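Local coordinates for 5-formaminoimidazole-4-carboxamide-1-(Beta)-D-ribofuranosyl 5'-monophosphate synthetase (Thermococcus kodakarensis, PDB 2PBZ), which binds ATP and is probably a metal-dependent ligase that forms a carbon-nitrogen bond in purine biosynthesis, at residues 6-11 with 52-57; 90-95 with 244-249; 182-187 with 230-235; 190-195 with 268-273; 279-282 with 286-289. All coordinates share one frame; numbering follows the deposited sequence.

Overall arrangement
From the N terminus, contact 1 closes first, packing the loop after strand 47-50 against the end of strand 5-8. Contact 2 then spans almost 150 residues and ties the loop before helix 99-109 to the loop leading into strand 249-255. Contact 3 lies wholly within that span and sets helix 224-241 against strand 183-194. The same strand continues into contact 4, whose segments alternate with those of contacts 2 and 3 along the chain. His11 of contact 1 reaches Ile269 of contact 4, linking the two family regions. Contact 5, between a short helix and the loop after it, comes last and packs on Leu187 of contact 3.

Contact 1: residues 6-11 with 52-57; sequences STIASH and EEMTSI
Ile8 and Met54, the latter present as selenomethionine, form an apolar contact in which two branched or bent side chains meet at a slant. The Ile8 side chain extends from its strand with CG1 anti to the carbonyl carbon (chi1 -70°), which carries CD1 out along the stem of Met54: CD1 lies 3.6 Å from Met54 CB and 3.9 Å from Met54 CG. Met54 is folded at both its second and third torsions, and the fold swings its methyl CE back from the selenium toward the root of Ile8. The exact place of that methyl is doubtful, because the model sets it nearer to Ile8 than carbons can sit.

Strands 5-8, 27-31 and 47-50 form a parallel sheet, consistent with the Rossmann-like clan to which this region is assigned. Met54, in the loop after strand 47-50, touches Tyr30 of the central strand as well as Ile8 on strand 5-8, and Tyr73 of helix 70-73 touches both Ile8 and Met54.

No hydrogen bond joins the two segments; the polar groups of 6-11 bond elsewhere. Thr7 and Ala9 bond through their backbones to strand 27-31, while Thr7 OG1 and Ser10 OG are held by Val65 O and Ser69 OG respectively.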
# COMPACT_ATOMS: atom_id res chain seq x y z
N SER A 6 -8.06 -25.75 -10.25
CA SER A 6 -9.26 -25.50 -9.46
C SER A 6 -8.98 -25.32 -7.96
O SER A 6 -7.95 -25.73 -7.46
CB SER A 6 -10.24 -26.66 -9.66
OG SER A 6 -9.59 -27.90 -9.47
N THR A 7 -9.92 -24.71 -7.26
CA THR A 7 -9.78 -24.47 -5.82
C THR A 7 -11.05 -23.89 -5.21
O THR A 7 -11.95 -23.45 -5.92
CB THR A 7 -8.59 -23.51 -5.53
OG1 THR A 7 -8.38 -23.42 -4.12
CG2 THR A 7 -8.87 -22.13 -6.08
N ILE A 8 -11.13 -23.89 -3.89
CA ILE A 8 -12.31 -23.36 -3.21
C ILE A 8 -12.40 -21.84 -3.32
O ILE A 8 -11.39 -21.15 -3.32
CB ILE A 8 -12.29 -23.77 -1.72
CG1 ILE A 8 -12.55 -25.27 -1.59
CG2 ILE A 8 -13.33 -22.98 -0.93
CD1 ILE A 8 -12.46 -25.78 -0.17
N ALA A 9 -13.62 -21.33 -3.43
CA ALA A 9 -13.85 -19.90 -3.55
C ALA A 9 -13.84 -19.16 -2.22
O ALA A 9 -14.85 -19.07 -1.53
CB ALA A 9 -15.15 -19.65 -4.25
N SER A 10 -12.67 -18.62 -1.88
CA SER A 10 -12.48 -17.87 -0.64
C SER A 10 -10.99 -17.74 -0.42
O SER A 10 -10.19 -18.25 -1.21
CB SER A 10 -13.10 -18.59 0.54
OG SER A 10 -12.44 -19.83 0.75
N HIS A 11 -10.63 -17.07 0.67
CA HIS A 11 -9.23 -16.85 1.04
C HIS A 11 -8.40 -16.11 -0.02
O HIS A 11 -8.15 -14.91 0.09
CB HIS A 11 -8.56 -18.18 1.39
CG HIS A 11 -7.18 -18.02 1.94
ND1 HIS A 11 -6.94 -17.67 3.26
CD2 HIS A 11 -5.96 -18.11 1.35
CE1 HIS A 11 -5.63 -17.56 3.45
NE2 HIS A 11 -5.02 -17.82 2.31
N GLU A 52 -23.23 -26.98 -1.87
CA GLU A 52 -23.51 -26.63 -0.49
C GLU A 52 -22.23 -26.83 0.33
O GLU A 52 -21.84 -25.97 1.13
CB GLU A 52 -24.61 -27.53 0.09
CG GLU A 52 -25.92 -27.58 -0.71
CD GLU A 52 -26.64 -26.22 -0.83
OE1 GLU A 52 -26.49 -25.37 0.10
OE2 GLU A 52 -27.36 -26.01 -1.84
N GLU A 53 -21.58 -27.98 0.13
CA GLU A 53 -20.35 -28.35 0.82
C GLU A 53 -19.23 -28.46 -0.22
O GLU A 53 -19.50 -28.78 -1.38
CB GLU A 53 -20.52 -29.71 1.51
CG GLU A 53 -21.51 -29.74 2.67
CD GLU A 53 -21.00 -28.98 3.90
OE1 GLU A 53 -19.90 -29.33 4.42
OE2 GLU A 53 -21.71 -28.04 4.36
N MSE A 54 -17.99 -28.22 0.21
CA MSE A 54 -16.82 -28.29 -0.68
C MSE A 54 -16.14 -29.65 -0.64
O MSE A 54 -15.12 -29.87 -1.29
CB MSE A 54 -15.78 -27.24 -0.27
CG MSE A 54 -16.33 -25.86 -0.01
SE MSE A 54 -17.05 -24.97 -1.57
CE MSE A 54 -15.41 -24.65 -2.54
N THR A 55 -16.72 -30.57 0.12
CA THR A 55 -16.17 -31.90 0.29
C THR A 55 -16.02 -32.70 -1.01
O THR A 55 -15.63 -33.86 -0.98
CB THR A 55 -17.02 -32.70 1.28
OG1 THR A 55 -18.34 -32.87 0.75
CG2 THR A 55 -17.15 -31.94 2.60
N SER A 56 -16.32 -32.09 -2.15
CA SER A 56 -16.20 -32.78 -3.43
C SER A 56 -14.75 -32.85 -3.91
O SER A 56 -14.48 -32.75 -5.09
CB SER A 56 -17.05 -32.07 -4.49
OG SER A 56 -18.19 -31.49 -3.88
N ILE A 57 -13.82 -33.04 -2.97
CA ILE A 57 -12.38 -33.14 -3.27
C ILE A 57 -11.95 -34.43 -3.99
O ILE A 57 -10.97 -35.09 -3.59
CB ILE A 57 -11.52 -33.01 -2.01
CG1 ILE A 57 -12.00 -33.99 -0.92
CG2 ILE A 57 -11.54 -31.56 -1.54
CD1 ILE A 57 -11.10 -34.03 0.29

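Contact 2: residues 90-95 with 244-249; sequences RRFLKW and PGVIGP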
# COMPACT_ATOMS: atom_id res chain seq x y z
N ARG A 90 1.49 -31.55 0.62
CA ARG A 90 0.10 -31.69 1.03
C ARG A 90 0.10 -32.19 2.45
O ARG A 90 -0.85 -31.99 3.20
CB ARG A 90 -0.64 -32.71 0.13
CG ARG A 90 -2.14 -32.77 0.41
CD ARG A 90 -2.90 -33.56 -0.66
NE ARG A 90 -3.04 -34.98 -0.38
CZ ARG A 90 -3.33 -35.88 -1.31
NH1 ARG A 90 -3.49 -35.48 -2.57
NH2 ARG A 90 -3.46 -37.18 -0.99
N ARG A 91 1.19 -32.85 2.82
CA ARG A 91 1.32 -33.34 4.17
C ARG A 91 1.79 -32.17 5.01
O ARG A 91 1.65 -32.18 6.24
CB ARG A 91 2.31 -34.50 4.22
CG ARG A 91 1.65 -35.88 4.06
CD ARG A 91 1.85 -36.46 2.68
NE ARG A 91 3.27 -36.47 2.32
CZ ARG A 91 3.72 -36.63 1.09
NH1 ARG A 91 2.87 -36.82 0.08
NH2 ARG A 91 5.02 -36.57 0.85
N PHE A 92 2.32 -31.16 4.33
CA PHE A 92 2.82 -29.95 4.96
C PHE A 92 1.70 -29.07 5.52
O PHE A 92 1.83 -28.49 6.59
CB PHE A 92 3.65 -29.17 3.93
CG PHE A 92 4.17 -27.84 4.41
CD1 PHE A 92 4.75 -27.72 5.68
CD2 PHE A 92 4.15 -26.73 3.58
CE1 PHE A 92 5.30 -26.49 6.10
CE2 PHE A 92 4.70 -25.51 3.98
CZ PHE A 92 5.28 -25.39 5.24
N LEU A 93 0.60 -29.00 4.79
CA LEU A 93 -0.53 -28.19 5.19
C LEU A 93 -0.92 -28.26 6.67
O LEU A 93 -1.45 -27.30 7.21
CB LEU A 93 -1.75 -28.55 4.34
CG LEU A 93 -1.56 -28.42 2.82
CD1 LEU A 93 -2.66 -29.19 2.11
CD2 LEU A 93 -1.56 -26.95 2.44
N LYS A 94 -0.65 -29.39 7.32
CA LYS A 94 -1.04 -29.54 8.73
C LYS A 94 -0.06 -28.91 9.72
O LYS A 94 -0.39 -28.70 10.88
CB LYS A 94 -1.22 -31.02 9.07
CG LYS A 94 0.04 -31.86 8.85
CD LYS A 94 -0.09 -33.25 9.46
CE LYS A 94 1.18 -34.06 9.23
NZ LYS A 94 1.43 -34.32 7.79
N TRP A 95 1.14 -28.60 9.25
CA TRP A 95 2.17 -28.04 10.10
C TRP A 95 1.93 -26.65 10.66
O TRP A 95 2.68 -26.21 11.54
CB TRP A 95 3.50 -28.07 9.36
CG TRP A 95 4.09 -29.44 9.34
CD1 TRP A 95 3.72 -30.49 8.56
CD2 TRP A 95 5.14 -29.92 10.19
NE1 TRP A 95 4.48 -31.60 8.86
CE2 TRP A 95 5.36 -31.28 9.86
CE3 TRP A 95 5.93 -29.34 11.21
CZ2 TRP A 95 6.32 -32.07 10.51
CZ3 TRP A 95 6.90 -30.13 11.85
CH2 TRP A 95 7.08 -31.48 11.50
N PRO A 244 9.26 -34.62 1.53
CA PRO A 244 9.71 -33.65 0.52
C PRO A 244 9.85 -32.22 1.07
O PRO A 244 10.73 -31.47 0.64
CB PRO A 244 8.68 -33.80 -0.58
CG PRO A 244 7.42 -34.08 0.20
CD PRO A 244 7.86 -35.03 1.29
N GLY A 245 8.99 -31.86 2.02
CA GLY A 245 9.04 -30.56 2.68
C GLY A 245 9.03 -29.19 1.99
O GLY A 245 10.06 -28.68 1.54
N VAL A 246 7.85 -28.57 1.95
CA VAL A 246 7.66 -27.24 1.37
C VAL A 246 7.95 -27.17 -0.11
O VAL A 246 9.12 -27.03 -0.52
CB VAL A 246 8.56 -26.18 2.06
CG1 VAL A 246 8.32 -24.82 1.44
CG2 VAL A 246 8.26 -26.15 3.53
N ILE A 247 6.90 -27.23 -0.92
CA ILE A 247 7.09 -27.17 -2.36
C ILE A 247 6.69 -25.85 -2.99
O ILE A 247 7.35 -25.39 -3.90
CB ILE A 247 6.37 -28.33 -3.06
CG1 ILE A 247 7.14 -29.63 -2.82
CG2 ILE A 247 6.25 -28.06 -4.55
CD1 ILE A 247 6.52 -30.83 -3.47
N GLY A 248 5.63 -25.22 -2.52
CA GLY A 248 5.29 -23.96 -3.14
C GLY A 248 5.41 -22.77 -2.22
O GLY A 248 6.50 -22.41 -1.80
N PRO A 249 4.28 -22.12 -1.92
CA PRO A 249 4.29 -20.96 -1.03
C PRO A 249 4.25 -21.32 0.46
O PRO A 249 3.73 -22.37 0.85
CB PRO A 249 3.04 -20.19 -1.47
CG PRO A 249 2.10 -21.27 -1.81
CD PRO A 249 2.98 -22.24 -2.60
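Arg91 is the first residue of its segment to meet the other, and it does so beside Pro244: the edge of its guanidinium, near the group's own plane, approaches the proline ring, with NH2 3.3 Å from Pro244 CD. The arginine chain, bent at its second and third torsions, crosses the proline at about a right angle. Next comes Phe92, whose CG stands anti to its backbone N (chi1 177°), a setting that sends the ring across to Val246. One methyl of the valine, CG2, lies over a ring face in a CH-pi contact, 3.8 Å from the centroid of the Phe92 ring and displaced toward CZ and CE2. Phe234 and Met238 of helix 224-241 also pack on this ring. Replacing Phe92 with alanine would probably leave the Val246 methyl without its aromatic face and open a gap beside the helix. Further along, Lys94 folds back on its own segment, its NZ bonding to Arg91 O at 2.7 Å, and Trp95 NE1 bonds to Glu242. Because no hydrogen bond crosses between the segments, the join of the N-terminal region to the loop before strand 249-255 rests on a CH-pi contact and van der Waals packing, with a charged guanidinium among the partners.

Contact 3: residues 182-187 with 230-235; sequences ERLELL and YGLAFV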
# COMPACT_ATOMS: atom_id res chain seq x y z
N GLU A 182 14.89 -24.89 -8.07
CA GLU A 182 15.73 -25.21 -6.93
C GLU A 182 16.23 -23.96 -6.23
O GLU A 182 17.43 -23.82 -5.96
CB GLU A 182 16.92 -26.06 -7.38
CG GLU A 182 16.54 -27.37 -8.04
CD GLU A 182 17.71 -28.35 -8.16
OE1 GLU A 182 18.18 -28.86 -7.10
OE2 GLU A 182 18.17 -28.60 -9.31
N ARG A 183 15.31 -23.03 -5.95
CA ARG A 183 15.68 -21.81 -5.25
C ARG A 183 14.55 -21.31 -4.37
O ARG A 183 13.39 -21.61 -4.61
CB ARG A 183 16.08 -20.71 -6.24
CG ARG A 183 14.93 -20.11 -7.01
CD ARG A 183 15.37 -19.00 -7.95
NE ARG A 183 14.27 -18.56 -8.79
CZ ARG A 183 14.38 -17.73 -9.83
NH1 ARG A 183 15.56 -17.23 -10.16
NH2 ARG A 183 13.31 -17.40 -10.53
N LEU A 184 14.92 -20.55 -3.35
CA LEU A 184 13.99 -19.96 -2.42
C LEU A 184 13.77 -18.52 -2.83
O LEU A 184 14.73 -17.76 -2.96
CB LEU A 184 14.55 -19.99 -1.00
CG LEU A 184 13.74 -19.18 0.03
CD1 LEU A 184 12.35 -19.77 0.10
CD2 LEU A 184 14.43 -19.19 1.38
N GLU A 185 12.51 -18.14 -3.04
CA GLU A 185 12.17 -16.78 -3.45
C GLU A 185 11.42 -16.03 -2.35
O GLU A 185 10.41 -16.50 -1.85
CB GLU A 185 11.31 -16.82 -4.72
CG GLU A 185 12.07 -17.11 -6.01
CD GLU A 185 11.15 -17.56 -7.14
OE1 GLU A 185 9.98 -17.15 -7.13
OE2 GLU A 185 11.58 -18.30 -8.05
N LEU A 186 11.95 -14.86 -1.97
CA LEU A 186 11.34 -13.99 -0.96
C LEU A 186 10.52 -13.04 -1.84
O LEU A 186 11.07 -12.13 -2.46
CB LEU A 186 12.45 -13.24 -0.19
CG LEU A 186 12.23 -12.24 0.96
CD1 LEU A 186 10.77 -12.09 1.28
CD2 LEU A 186 13.02 -12.70 2.18
N LEU A 187 9.22 -13.26 -1.89
CA LEU A 187 8.35 -12.49 -2.76
C LEU A 187 7.49 -11.37 -2.20
O LEU A 187 6.78 -10.72 -2.94
CB LEU A 187 7.47 -13.46 -3.56
CG LEU A 187 8.31 -14.40 -4.43
CD1 LEU A 187 7.44 -15.41 -5.09
CD2 LEU A 187 9.07 -13.61 -5.48
N TYR A 230 16.54 -17.25 7.59
CA TYR A 230 15.55 -18.00 8.35
C TYR A 230 14.75 -18.87 7.40
O TYR A 230 14.44 -20.01 7.71
CB TYR A 230 14.60 -17.06 9.08
CG TYR A 230 15.19 -16.38 10.28
CD1 TYR A 230 14.65 -15.18 10.75
CD2 TYR A 230 16.29 -16.91 10.96
CE1 TYR A 230 15.20 -14.53 11.86
CE2 TYR A 230 16.84 -16.27 12.07
CZ TYR A 230 16.29 -15.08 12.51
OH TYR A 230 16.81 -14.43 13.60
N GLY A 231 14.42 -18.32 6.23
CA GLY A 231 13.65 -19.05 5.24
C GLY A 231 14.39 -20.28 4.73
O GLY A 231 13.82 -21.37 4.64
N LEU A 232 15.66 -20.09 4.38
CA LEU A 232 16.49 -21.18 3.89
C LEU A 232 16.52 -22.29 4.92
O LEU A 232 16.36 -23.46 4.58
CB LEU A 232 17.92 -20.69 3.65
CG LEU A 232 18.22 -20.21 2.23
CD1 LEU A 232 19.68 -19.82 2.14
CD2 LEU A 232 17.92 -21.34 1.24
N ALA A 233 16.72 -21.91 6.17
CA ALA A 233 16.79 -22.87 7.25
C ALA A 233 15.47 -23.61 7.38
O ALA A 233 15.45 -24.81 7.63
CB ALA A 233 17.12 -22.18 8.55
N PHE A 234 14.37 -22.89 7.21
CA PHE A 234 13.05 -23.50 7.32
C PHE A 234 12.88 -24.60 6.27
O PHE A 234 12.37 -25.68 6.57
CB PHE A 234 11.96 -22.45 7.14
CG PHE A 234 10.59 -22.95 7.45
CD1 PHE A 234 10.20 -23.19 8.77
CD2 PHE A 234 9.69 -23.23 6.42
CE1 PHE A 234 8.92 -23.71 9.05
CE2 PHE A 234 8.42 -23.75 6.69
CZ PHE A 234 8.04 -23.99 8.01
N VAL A 235 13.30 -24.31 5.05
CA VAL A 235 13.20 -25.25 3.97
C VAL A 235 14.00 -26.51 4.29
O VAL A 235 13.50 -27.62 4.12
CB VAL A 235 13.71 -24.64 2.66
CG1 VAL A 235 13.72 -25.69 1.56
CG2 VAL A 235 12.82 -23.48 2.27
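Helix 224-241 lies over the five-stranded antiparallel sheet, and the meeting with strand 183-194 turns on one residue, Leu184, set against Gly231, Leu232 and Val235. The axes of the short strand and helix segments come within 9.4 Å and run at 136° to each other. Leu184 holds its CG anti to the backbone N (chi1 170°), which aims the two methyls at the helix. CD2 presses against the peptide between Gly231 and Leu232, 3.4 Å from Leu232 N and 3.5 Å from Gly231 C, and also lies 4.0 Å from Leu232 CG. Its partner methyl, CD1, reaches more loosely to Val235 CG2 at 4.3 Å. Gly231 permits this close approach, since a CB on it would fall only 3.1 Å from Leu184 CD2.

The region belongs to the ATP-grasp clan, and here a helix is packed on a face of its antiparallel sheet; Phe250 of strand 249-255 continues the apolar layer by touching both Leu184 and Val235.

Arg183 points away from the helix. Its NE forms a salt bridge with Glu185 OE2 at 2.8 Å, approaching on the anti side of the carboxylate. Trp284 takes the arginine in a cation-pi contact, and the other oxygen of Glu185, OE1, is bridged to Arg293, the second partner of this carboxylate. Where the strand begins, Glu182 and Arg183 form a G1 beta bulge opposite Ser178.

Contact 4: residues 190-195 with 268-273; sequences DERVLI and RIDGGS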
# COMPACT_ATOMS: atom_id res chain seq x y z
N ASP A 190 3.86 -8.61 3.97
CA ASP A 190 2.54 -8.15 4.22
C ASP A 190 2.40 -7.59 5.63
O ASP A 190 3.21 -7.86 6.50
CB ASP A 190 1.60 -9.34 4.02
CG ASP A 190 0.18 -9.03 4.38
OD1 ASP A 190 -0.43 -8.19 3.67
OD2 ASP A 190 -0.32 -9.61 5.37
N GLU A 191 1.36 -6.80 5.82
CA GLU A 191 1.02 -6.21 7.10
C GLU A 191 -0.50 -6.34 7.19
O GLU A 191 -1.20 -5.91 6.28
CB GLU A 191 1.43 -4.74 7.12
CG GLU A 191 1.00 -3.99 8.35
CD GLU A 191 1.78 -2.69 8.52
OE1 GLU A 191 1.78 -1.86 7.58
OE2 GLU A 191 2.39 -2.53 9.61
N ARG A 192 -1.01 -6.95 8.26
CA ARG A 192 -2.45 -7.15 8.42
C ARG A 192 -3.24 -5.89 8.80
O ARG A 192 -2.74 -5.00 9.50
CB ARG A 192 -2.74 -8.21 9.50
CG ARG A 192 -1.95 -9.51 9.40
CD ARG A 192 -2.60 -10.53 8.49
NE ARG A 192 -1.67 -11.00 7.47
CZ ARG A 192 -1.28 -12.26 7.33
NH1 ARG A 192 -1.74 -13.20 8.15
NH2 ARG A 192 -0.45 -12.57 6.35
N VAL A 193 -4.47 -5.83 8.30
CA VAL A 193 -5.38 -4.74 8.64
C VAL A 193 -6.36 -5.42 9.59
O VAL A 193 -7.16 -6.25 9.19
CB VAL A 193 -6.15 -4.17 7.41
CG1 VAL A 193 -7.07 -3.02 7.86
CG2 VAL A 193 -5.17 -3.64 6.39
N LEU A 194 -6.24 -5.08 10.87
CA LEU A 194 -7.07 -5.65 11.92
C LEU A 194 -8.19 -4.72 12.34
O LEU A 194 -8.14 -3.52 12.04
CB LEU A 194 -6.21 -5.99 13.14
CG LEU A 194 -5.51 -7.35 13.16
CD1 LEU A 194 -4.89 -7.66 11.81
CD2 LEU A 194 -4.45 -7.34 14.25
N ILE A 195 -9.19 -5.26 13.02
CA ILE A 195 -10.28 -4.41 13.44
C ILE A 195 -9.76 -3.67 14.66
O ILE A 195 -10.37 -2.72 15.14
CB ILE A 195 -11.56 -5.22 13.71
CG1 ILE A 195 -11.56 -5.90 15.07
CG2 ILE A 195 -11.69 -6.30 12.67
CD1 ILE A 195 -12.71 -6.89 15.19
N ARG A 268 0.90 -22.80 3.53
CA ARG A 268 0.32 -22.64 2.19
C ARG A 268 0.25 -21.16 1.85
O ARG A 268 0.70 -20.34 2.64
CB ARG A 268 -1.07 -23.28 2.13
CG ARG A 268 -1.88 -23.13 3.40
CD ARG A 268 -2.29 -21.71 3.63
NE ARG A 268 -2.88 -21.53 4.94
CZ ARG A 268 -3.26 -20.35 5.40
NH1 ARG A 268 -3.12 -19.27 4.65
NH2 ARG A 268 -3.80 -20.26 6.62
N ILE A 269 -0.30 -20.82 0.69
CA ILE A 269 -0.42 -19.42 0.30
C ILE A 269 -1.10 -18.66 1.43
O ILE A 269 -2.25 -18.90 1.77
CB ILE A 269 -1.18 -19.26 -1.02
CG1 ILE A 269 -1.21 -17.79 -1.43
CG2 ILE A 269 -2.58 -19.84 -0.91
CD1 ILE A 269 -1.66 -17.59 -2.84
N ASP A 270 -0.35 -17.73 2.00
CA ASP A 270 -0.77 -16.96 3.16
C ASP A 270 -2.01 -16.07 3.15
O ASP A 270 -2.79 -16.07 4.12
CB ASP A 270 0.43 -16.16 3.65
CG ASP A 270 0.08 -15.21 4.74
OD1 ASP A 270 -0.42 -14.11 4.41
OD2 ASP A 270 0.28 -15.57 5.92
N GLY A 271 -2.23 -15.30 2.09
CA GLY A 271 -3.39 -14.44 2.09
C GLY A 271 -2.95 -12.99 2.04
O GLY A 271 -3.58 -12.14 1.39
N GLY A 272 -1.85 -12.70 2.74
CA GLY A 272 -1.29 -11.36 2.72
C GLY A 272 -0.63 -11.23 1.36
O GLY A 272 -0.07 -10.20 1.01
N SER A 273 -0.70 -12.32 0.59
CA SER A 273 -0.14 -12.33 -0.76
C SER A 273 -1.13 -11.74 -1.77
O SER A 273 -0.80 -11.59 -2.95
CB SER A 273 0.28 -13.75 -1.17
OG SER A 273 -0.73 -14.71 -0.91
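Arg192 and Asp270 reach toward each other from opposite directions, their flat groups turned 42° apart. The salt bridge between them is made obliquely to the guanidinium, with Arg192 NH2 2.5 Å from Asp270 OD1, the nearer oxygen, and 3.1 Å from Asp270 OD2. The arginine is bent at its second and third torsions, and this turn also brings it back along its own strand to Asp190. There the grip is side-on: NE and NH2 of Arg192 both approach Asp190 OD2, which lies in the guanidinium plane, and Arg192 NE, 2.9 Å from Asp190 OD2, meets that oxygen nearly end-on.

Asp190, its CG anti to the backbone N (chi1 175°), is laid against Gly272, and its CG is 3.2 Å from Gly272 CA. A side chain on the glycine would collide with OD2. Within its own loop, Asp270 OD1 accepts a hydrogen bond from Gly272 N at 2.6 Å, closing an Asx turn, while OD2 bonds to His253.

Strand 183-194 carries the site toward the nucleotide, since Leu194 touches bound ATP and Arg192 lies in a cation-pi contact with Tyr172, an ATP-binding residue. With one guanidinium between two carboxylates, the like charges of Asp190 and Asp270 are probably screened from each other, and the buried network is likely to fix the arginine beside the pocket.

Contact 5: residues 279-282 with 286-289; sequences YSEL and ERLS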
# COMPACT_ATOMS: atom_id res chain seq x y z
N TYR A 279 9.17 -7.27 -5.74
CA TYR A 279 10.10 -8.35 -5.33
C TYR A 279 10.25 -9.47 -6.37
O TYR A 279 11.36 -9.77 -6.79
CB TYR A 279 9.66 -8.97 -4.00
CG TYR A 279 9.99 -8.14 -2.79
CD1 TYR A 279 10.28 -6.78 -2.91
CD2 TYR A 279 9.96 -8.70 -1.52
CE1 TYR A 279 10.52 -6.00 -1.79
CE2 TYR A 279 10.20 -7.92 -0.40
CZ TYR A 279 10.48 -6.57 -0.53
OH TYR A 279 10.68 -5.80 0.58
N SER A 280 9.16 -10.11 -6.76
CA SER A 280 9.22 -11.15 -7.76
C SER A 280 9.97 -10.62 -8.99
O SER A 280 10.54 -11.39 -9.77
CB SER A 280 7.81 -11.57 -8.14
OG SER A 280 6.96 -10.44 -8.14
N GLU A 281 9.95 -9.30 -9.15
CA GLU A 281 10.64 -8.64 -10.26
C GLU A 281 12.15 -8.82 -10.13
O GLU A 281 12.90 -8.54 -11.06
CB GLU A 281 10.28 -7.15 -10.26
CG GLU A 281 8.82 -6.90 -10.55
CD GLU A 281 8.40 -5.44 -10.40
OE1 GLU A 281 7.19 -5.18 -10.49
OE2 GLU A 281 9.26 -4.56 -10.20
N LEU A 282 12.59 -9.28 -8.97
CA LEU A 282 14.00 -9.51 -8.74
C LEU A 282 14.40 -10.84 -9.37
O LEU A 282 15.55 -11.03 -9.79
CB LEU A 282 14.28 -9.54 -7.23
CG LEU A 282 13.88 -8.27 -6.47
CD1 LEU A 282 13.87 -8.53 -4.98
CD2 LEU A 282 14.83 -7.15 -6.83
N GLU A 286 9.09 -9.39 -14.90
CA GLU A 286 7.74 -8.94 -14.61
C GLU A 286 7.34 -9.09 -13.15
O GLU A 286 7.94 -9.87 -12.40
CB GLU A 286 6.77 -9.70 -15.51
CG GLU A 286 6.91 -11.20 -15.39
CD GLU A 286 6.13 -11.95 -16.45
OE1 GLU A 286 4.99 -11.52 -16.75
OE2 GLU A 286 6.65 -12.98 -16.95
N ARG A 287 6.31 -8.35 -12.75
CA ARG A 287 5.79 -8.36 -11.39
C ARG A 287 5.41 -9.75 -10.94
O ARG A 287 6.17 -10.41 -10.22
CB ARG A 287 4.57 -7.47 -11.26
CG ARG A 287 4.11 -7.36 -9.83
CD ARG A 287 4.80 -6.22 -9.17
NE ARG A 287 3.88 -5.11 -8.97
CZ ARG A 287 4.24 -3.83 -8.94
NH1 ARG A 287 5.51 -3.48 -9.11
NH2 ARG A 287 3.32 -2.89 -8.73
N LEU A 288 4.22 -10.20 -11.32
CA LEU A 288 3.81 -11.56 -10.98
C LEU A 288 3.48 -11.83 -9.50
O LEU A 288 4.37 -11.81 -8.65
CB LEU A 288 4.92 -12.49 -11.49
CG LEU A 288 4.92 -14.00 -11.39
CD1 LEU A 288 5.91 -14.55 -12.39
CD2 LEU A 288 5.28 -14.42 -9.98
N SER A 289 2.21 -12.09 -9.20
CA SER A 289 1.77 -12.37 -7.83
C SER A 289 2.10 -13.80 -7.38
O SER A 289 2.61 -14.61 -8.16
CB SER A 289 0.27 -12.18 -7.69
OG SER A 289 -0.41 -13.27 -8.27
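Glu281 and Arg287 form the salt bridge between the short helix and the loop after it: Arg287 NH1 donates to Glu281 OE1 at 2.8 Å with an N-H...O angle of 147°. The donor comes to the syn side of the carboxylate but 28° out of its plane, while the two flat groups are only 15° from parallel. Glu281 is extended beyond CG, whereas Arg287 bends at its second and third torsions to bring its guanidinium edge round to the acid. Asp276 of the second subunit takes Arg287 NH2, so the arginine is shared between chains. With an alanine here instead of Glu281, NH1 of Arg287 would probably lose its mate and the guanidinium would be freer to turn. Ser280 OG lies 3.0 Å from Leu288 O and also has Trp278 O as a hydrogen-bond partner; the choice is not settled, and the position of OG is doubtful. Farther out the contact is packing: Glu281 CG sits 3.5 Å from Arg287 CA, and Leu288 packs against Arg293 and Arg296. The salt bridge joins helix 280-283 to the loop that follows, which ends in Ser289, its OG bonded to Arg292 N as the N-cap of helix 290-302.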